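Local coordinates for ribosomal RNA small subunit methyltransferase E (Bacillus subtilis, PDB 1VHK), which probably methylates the N3 position of a specific uridine in 16S ribosomal RNA of the assembled 30S subunit, using S-adenosyl-L-methionine as methyl donor, at residues I98-K101 and G102-G106. Numbering follows the deposited sequence.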
loop_
_atom_site.group_PDB
_atom_site.type_symbol
_atom_site.label_atom_id
_atom_site.label_comp_id
_atom_site.label_asym_id
_atom_site.label_seq_id
_atom_site.Cartn_x
_atom_site.Cartn_y
_atom_site.Cartn_z
ATOM N N ILE A 98 -2.022 -8.598 3.976
ATOM C CA ILE A 98 -1.073 -7.781 4.726
ATOM C C ILE A 98 0.342 -8.092 4.251
ATOM O O ILE A 98 1.147 -7.177 4.131
ATOM C CB ILE A 98 -1.223 -7.959 6.239
ATOM C CG1 ILE A 98 -2.432 -7.177 6.761
ATOM C CG2 ILE A 98 0.025 -7.487 6.978
ATOM C CD1 ILE A 98 -3.046 -7.746 8.039
ATOM N N ILE A 99 0.619 -9.358 3.948
ATOM C CA ILE A 99 1.984 -9.749 3.553
ATOM C C ILE A 99 2.280 -9.252 2.156
ATOM O O ILE A 99 3.311 -8.701 1.803
ATOM C CB ILE A 99 2.141 -11.290 3.626
ATOM C CG1 ILE A 99 2.267 -11.692 5.123
ATOM C CG2 ILE A 99 3.350 -11.823 2.880
ATOM C CD1 ILE A 99 2.016 -13.174 5.337
ATOM N N GLN A 100 1.292 -9.500 1.279
ATOM C CA GLN A 100 1.429 -9.090 -0.091
ATOM C C GLN A 100 1.597 -7.571 -0.216
ATOM O O GLN A 100 2.608 -7.120 -0.756
ATOM C CB GLN A 100 0.289 -9.605 -0.950
ATOM C CG GLN A 100 0.468 -9.150 -2.423
ATOM C CD GLN A 100 -0.590 -9.750 -3.321
ATOM O OE1 GLN A 100 -1.683 -9.192 -3.471
ATOM N NE2 GLN A 100 -0.306 -10.927 -3.851
ATOM N N LYS A 101 0.606 -6.786 0.218
ATOM C CA LYS A 101 0.737 -5.331 -0.017
ATOM C C LYS A 101 1.927 -4.799 0.747
ATOM O O LYS A 101 2.777 -4.090 0.177
ATOM C CB LYS A 101 -0.570 -4.623 0.199
ATOM C CG LYS A 101 -1.754 -5.471 -0.230
ATOM C CD LYS A 101 -2.358 -5.070 -1.529
ATOM C CE LYS A 101 -2.805 -6.254 -2.375
ATOM N NZ LYS A 101 -1.925 -6.357 -3.592
ATOM N N GLY A 102 2.102 -5.300 1.992
ATOM C CA GLY A 102 3.195 -5.003 2.820
ATOM C C GLY A 102 4.528 -5.142 2.108
ATOM O O GLY A 102 5.445 -4.337 2.350
ATOM N N THR A 103 4.748 -6.247 1.384
ATOM C CA THR A 103 5.992 -6.387 0.634
ATOM C C THR A 103 6.025 -5.328 -0.479
ATOM O O THR A 103 7.025 -4.596 -0.603
ATOM C CB THR A 103 6.190 -7.809 0.058
ATOM O OG1 THR A 103 6.087 -8.769 1.127
ATOM C CG2 THR A 103 7.562 -7.981 -0.592
ATOM N N GLU A 104 4.938 -5.191 -1.249
ATOM C CA GLU A 104 4.934 -4.170 -2.308
ATOM C C GLU A 104 5.405 -2.840 -1.659
ATOM O O GLU A 104 6.339 -2.236 -2.154
ATOM C CB GLU A 104 3.626 -3.937 -3.007
ATOM C CG GLU A 104 2.725 -5.046 -3.425
ATOM C CD GLU A 104 1.390 -4.695 -4.052
ATOM O OE1 GLU A 104 1.251 -3.697 -4.787
ATOM O OE2 GLU A 104 0.392 -5.449 -3.851
ATOM N N LEU A 105 4.850 -2.437 -0.508
ATOM C CA LEU A 105 5.218 -1.237 0.151
ATOM C C LEU A 105 6.537 -1.154 0.881
ATOM O O LEU A 105 6.772 -0.137 1.580
ATOM C CB LEU A 105 4.071 -0.729 1.057
ATOM C CG LEU A 105 2.798 -0.415 0.262
ATOM C CD1 LEU A 105 1.578 -0.473 1.160
ATOM C CD2 LEU A 105 2.906 0.926 -0.462
ATOM N N GLY A 106 7.444 -2.111 0.801
ATOM C CA GLY A 106 8.727 -2.040 1.424
ATOM C C GLY A 106 8.954 -2.657 2.757
ATOM O O GLY A 106 10.088 -2.535 3.283
#
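Lys101 and Glu104, three residues apart on the last turns of helix 94-104, run alongside each other in the same direction, joined by a salt bridge from Lys101 NZ to Glu104 OE2 (2.5 Å). The glutamate chain runs extended beyond CG, whereas the lysine chain bends at each later torsion, bringing its ammonium nearly onto the C-O axis of OE2. Lys101 NZ also donates to Gln100 OE1 (2.8 Å), from a position tilted out of the amide plane. Long, flexible lysine suits a place where one ammonium meets Gln100, Glu104 and Glu237 of the second subunit.

Among the backbone bonds, Glu104 N donates to Gln100 O (3.1 Å). Ile99 O takes two donors from Thr103, N (2.9 Å) and OG1 (2.9 Å), on opposite faces of its plane; with chi1 at -54°, the hydroxyl sits beside the backbone N and turns back to the preceding turn, which gives this buried threonine's hydroxyl an acceptor. Leu105 leaves helical geometry, and Gly106, at positive phi, is the C-prime residue of a Schellman motif, its N bonded to Thr103 O; a side chain at these backbone angles would press against the preceding carbonyl O.

Ile99 and Thr103 pack against helix 131-144, and Leu105 against helix 239-253, while Arg235 of the second subunit pairs with Glu104 across the dimer interface. The helix itself is the crossover between parallel strands 82-88 and 109-113 of the SPOUT-family methyltransferase domain.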